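PDB 7C8F: H127A/Y244A mutant of alginate lyase AlyC3 in complex with dimannuronate from Psychromonas sp., which cleaves alginate, probably by the beta-elimination used by polysaccharide lyases of family 7, and is held here as a mutant with dimannuronate bound. Local coordinates for residues Gly48-Thr51 / Gly52-Asn55; Thr88-Pro91 / Asn92-Tyr95. All coordinates share one frame; numbering follows the deposited sequence.

Contact 1. Residues Gly48-Thr51 / Gly52-Asn55; sequences GNFT and GIVN
I53 meets F50 across a type II beta turn from F50 to I53, and its side chain can be followed outward from the backbone. I53 CB sits 3.3 Å from F50 O. There the chain forks: CG1 lies anti to the carbonyl carbon (chi1 -59°) and stays by the same oxygen, with 3.4 Å between I53 CG1 and F50 O, whereas I53 CG2 leans to the F50 ring, ending 4.1 Å from F50 CD2. From CG1 the tip, CD1, continues (chi2 -62°) away from the ring, with no F50 atom close to it. The two side chains run at a slant to each other, and both also pack on L29 of strand 27-31; I53 further reaches F4 and F58.

The turn is closed by the nearly straight bond (163°) from I53 N to F50 O, 2.9 Å long, with the donor above the carbonyl plane. G52 takes the third position with a positive phi, the usual place for glycine in a type II turn. Just upstream, N49 OD1 accepts from T51 N (2.9 Å) in an Asx turn, and also from T51 OG1 at 2.8 Å, in plane on a lone pair.

A water donates to both F50 O and I53 O. F50 O therefore receives two bonds while hydrocarbon lies against it, which implies a carbonyl satisfied at a surface loop whose apolar side faces the protein.

Contact 2. Residues Thr88-Pro91 / Asn92-Tyr95; sequences TDLP and NKLY
L90 and K93 share a first torsion: in each, CG stands anti to the carbonyl carbon, at chi1 -61° for L90 and -56° for K93. The turn brings the starting points of the two side chains together, and they lie side by side, pointing the same way. The lysine chain is extended as far as CE and bends only at its last torsion, so its methylene part runs beside the leucine. L90 CD1 meets K93 CD and K93 CE at 3.9 Å each, a van der Waals contact between the leucine methyl and the lysine methylenes. N92 adopts a different rotamer, with CG between the backbone N and the carbonyl carbon (chi1 59°). This brings the amide back alongside P91, leaving N92 OD1 3.8 Å from L90 CB and 3.9 Å from P91 CD. The opposite atom of that amide, ND2, bonds to the backbone O of T265, so the group is held from the C-terminal tail.

L90 to K93 form a type I beta turn that lacks a direct hydrogen bond between its two halves. Two acceptors, L90 O and K93 O, instead approach to 3.4 Å. A water spans the gap: it accepts from L90 N at 2.9 Å and lies 2.8 Å from K93 O, to which it probably donates, though other acceptors compete for its protons.

D89 and L90 face the second subunit. D89 OD2 forms salt bridges with R87 of its own chain and with R232 of the second subunit, and L90 packs on K212 of that subunit. The chemistry implies a turn lined on one side by the leucine-lysine contact and bridged by a water, with N92 tied to the tail beside the strand and the leucine limb lying at the subunit interface.

How the contacts relate
Contacts 1 and 2 lie in two connections that both run from the nine-strand to the seven-strand sheet of the lyase sandwich, with the return crossing from 67-72 to 77-82 between them. Residues 48-55 join strand 42-44 to 58-60, an outermost strand of the seven-strand sheet; residues 88-95 lead from strand 77-82 into 93-103, with strands 67-72 and 250-264 between the two arrival points. The centres of contact 1 and contact 2 are about 30 Å apart, and the nearest atoms of contact 1 and contact 2 about 16 Å. Neither contributes a residue to the dimannuronate pocket, which includes R77, Q124 and R144 from the nine-strand sheet. Only contact 2 reaches the second subunit.

Contact 1. Residues Gly48-Thr51 / Gly52-Asn55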
loop_
_atom_site.group_PDB
_atom_site.type_symbol
_atom_site.label_atom_id
_atom_site.label_comp_id
_atom_site.label_asym_id
_atom_site.label_seq_id
_atom_site.Cartn_x
_atom_site.Cartn_y
_atom_site.Cartn_z
ATOM N N GLY B 48 -15.319 -24.108 -5.716
ATOM C CA GLY B 48 -15.325 -24.812 -4.455
ATOM C C GLY B 48 -15.917 -26.202 -4.504
ATOM O O GLY B 48 -16.050 -26.837 -3.452
ATOM N N ASN B 49 -16.282 -26.699 -5.683
ATOM C CA ASN B 49 -16.835 -28.044 -5.787
ATOM C C ASN B 49 -15.722 -28.988 -6.200
ATOM O O ASN B 49 -15.317 -29.028 -7.367
ATOM C CB ASN B 49 -18.013 -28.116 -6.747
ATOM C CG ASN B 49 -18.776 -29.397 -6.577
ATOM O OD1 ASN B 49 -18.253 -30.362 -6.010
ATOM N ND2 ASN B 49 -20.016 -29.426 -7.042
ATOM N N PHE B 50 -15.241 -29.757 -5.227
ATOM C CA PHE B 50 -14.195 -30.743 -5.429
ATOM C C PHE B 50 -14.731 -32.125 -5.788
ATOM O O PHE B 50 -13.936 -33.064 -5.887
ATOM C CB PHE B 50 -13.301 -30.824 -4.183
ATOM C CG PHE B 50 -12.204 -29.780 -4.147
ATOM C CD1 PHE B 50 -12.487 -28.447 -3.837
ATOM C CD2 PHE B 50 -10.895 -30.138 -4.416
ATOM C CE1 PHE B 50 -11.478 -27.488 -3.797
ATOM C CE2 PHE B 50 -9.881 -29.202 -4.381
ATOM C CZ PHE B 50 -10.169 -27.870 -4.068
ATOM N N THR B 51 -16.041 -32.267 -6.013
ATOM C CA THR B 51 -16.587 -33.573 -6.373
ATOM C C THR B 51 -15.867 -34.105 -7.605
ATOM O O THR B 51 -15.769 -33.417 -8.625
ATOM C CB THR B 51 -18.084 -33.435 -6.659
ATOM O OG1 THR B 51 -18.773 -33.070 -5.452
ATOM C CG2 THR B 51 -18.649 -34.773 -7.200
ATOM N N GLY B 52 -15.331 -35.324 -7.496
ATOM C CA GLY B 52 -14.617 -35.950 -8.591
ATOM C C GLY B 52 -13.160 -35.561 -8.756
ATOM O O GLY B 52 -12.480 -36.134 -9.619
ATOM N N ILE B 53 -12.649 -34.614 -7.974
ATOM C CA ILE B 53 -11.287 -34.115 -8.142
ATOM C C ILE B 53 -10.344 -35.012 -7.348
ATOM O O ILE B 53 -10.330 -34.964 -6.116
ATOM C CB ILE B 53 -11.170 -32.656 -7.689
ATOM C CG1 ILE B 53 -12.130 -31.772 -8.491
ATOM C CG2 ILE B 53 -9.727 -32.168 -7.817
ATOM C CD1 ILE B 53 -11.849 -31.744 -9.971
ATOM N N VAL B 54 -9.553 -35.817 -8.053
ATOM C CA VAL B 54 -8.617 -36.753 -7.426
ATOM C C VAL B 54 -7.592 -37.161 -8.473
ATOM O O VAL B 54 -7.916 -37.287 -9.655
ATOM C CB VAL B 54 -9.360 -37.982 -6.847
ATOM C CG1 VAL B 54 -10.128 -38.716 -7.954
ATOM C CG2 VAL B 54 -8.393 -38.946 -6.149
ATOM N N ASN B 55 -6.350 -37.355 -8.041
ATOM C CA ASN B 55 -5.348 -37.955 -8.918
ATOM C C ASN B 55 -4.156 -38.404 -8.081
ATOM O O ASN B 55 -4.183 -38.350 -6.848
ATOM C CB ASN B 55 -4.955 -37.065 -10.096
ATOM C CG ASN B 55 -4.224 -35.811 -9.674
ATOM O OD1 ASN B 55 -3.626 -35.750 -8.604
ATOM N ND2 ASN B 55 -4.253 -34.805 -10.532
HETATM O O HOH W 1 -12.273 -34.452 -4.188
#

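Contact 2. Residues Thr88-Pro91 / Asn92-Tyr95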
loop_
_atom_site.group_PDB
_atom_site.type_symbol
_atom_site.label_atom_id
_atom_site.label_comp_id
_atom_site.label_asym_id
_atom_site.label_seq_id
_atom_site.Cartn_x
_atom_site.Cartn_y
_atom_site.Cartn_z
ATOM N N THR B 88 -6.130 -7.997 6.938
ATOM C CA THR B 88 -5.312 -8.524 8.028
ATOM C C THR B 88 -5.239 -7.555 9.196
ATOM O O THR B 88 -4.610 -7.874 10.220
ATOM C CB THR B 88 -3.884 -8.814 7.536
ATOM O OG1 THR B 88 -3.209 -7.569 7.260
ATOM C CG2 THR B 88 -3.908 -9.677 6.279
ATOM N N ASP B 89 -5.865 -6.381 9.071
ATOM C CA ASP B 89 -5.614 -5.258 9.961
ATOM C C ASP B 89 -6.776 -4.925 10.883
ATOM O O ASP B 89 -6.682 -3.948 11.631
ATOM C CB ASP B 89 -5.213 -4.014 9.147
ATOM C CG ASP B 89 -6.248 -3.618 8.084
ATOM O OD1 ASP B 89 -6.973 -4.479 7.534
ATOM O OD2 ASP B 89 -6.328 -2.399 7.785
ATOM N N LEU B 90 -7.869 -5.703 10.856
ATOM C CA LEU B 90 -9.031 -5.240 11.596
ATOM C C LEU B 90 -9.222 -6.043 12.879
ATOM O O LEU B 90 -8.947 -7.246 12.911
ATOM C CB LEU B 90 -10.296 -5.343 10.738
ATOM C CG LEU B 90 -10.252 -4.501 9.459
ATOM C CD1 LEU B 90 -11.497 -4.764 8.647
ATOM C CD2 LEU B 90 -10.123 -3.014 9.776
ATOM N N PRO B 91 -9.675 -5.402 13.962
ATOM C CA PRO B 91 -9.744 -6.107 15.250
ATOM C C PRO B 91 -10.867 -7.120 15.325
ATOM O O PRO B 91 -10.788 -8.050 16.137
ATOM C CB PRO B 91 -9.944 -4.972 16.266
ATOM C CG PRO B 91 -10.627 -3.890 15.475
ATOM C CD PRO B 91 -10.071 -3.985 14.070
ATOM N N ASN B 92 -11.894 -6.983 14.496
ATOM C CA ASN B 92 -13.065 -7.842 14.548
ATOM C C ASN B 92 -13.113 -8.858 13.418
ATOM O O ASN B 92 -14.176 -9.430 13.162
ATOM C CB ASN B 92 -14.333 -6.985 14.537
ATOM C CG ASN B 92 -14.438 -6.106 13.302
ATOM O OD1 ASN B 92 -13.452 -5.541 12.824
ATOM N ND2 ASN B 92 -15.644 -5.983 12.780
ATOM N N LYS B 93 -12.002 -9.089 12.725
ATOM C CA LYS B 93 -11.965 -10.061 11.638
ATOM C C LYS B 93 -10.676 -10.864 11.750
ATOM O O LYS B 93 -9.587 -10.328 11.519
ATOM C CB LYS B 93 -12.076 -9.383 10.273
ATOM C CG LYS B 93 -13.327 -8.515 10.130
ATOM C CD LYS B 93 -13.568 -8.120 8.673
ATOM C CE LYS B 93 -14.681 -7.082 8.546
ATOM N NZ LYS B 93 -16.004 -7.740 8.467
ATOM N N LEU B 94 -10.803 -12.135 12.116
ATOM C CA LEU B 94 -9.665 -13.014 12.345
ATOM C C LEU B 94 -9.856 -14.257 11.489
ATOM O O LEU B 94 -10.956 -14.819 11.448
ATOM C CB LEU B 94 -9.567 -13.424 13.822
ATOM C CG LEU B 94 -9.515 -12.297 14.852
ATOM C CD1 LEU B 94 -9.430 -12.860 16.265
ATOM C CD2 LEU B 94 -8.343 -11.383 14.573
ATOM N N TYR B 95 -8.797 -14.681 10.809
ATOM C CA TYR B 95 -8.852 -15.769 9.842
ATOM C C TYR B 95 -7.825 -16.817 10.229
ATOM O O TYR B 95 -6.653 -16.481 10.440
ATOM C CB TYR B 95 -8.590 -15.236 8.426
ATOM C CG TYR B 95 -9.604 -14.169 8.086
ATOM C CD1 TYR B 95 -9.371 -12.840 8.389
ATOM C CD2 TYR B 95 -10.833 -14.509 7.528
ATOM C CE1 TYR B 95 -10.314 -11.867 8.125
ATOM C CE2 TYR B 95 -11.784 -13.541 7.259
ATOM C CZ TYR B 95 -11.514 -12.220 7.564
ATOM O OH TYR B 95 -12.443 -11.228 7.293
HETATM O O HOH W 2 -8.310 -8.387 9.955
#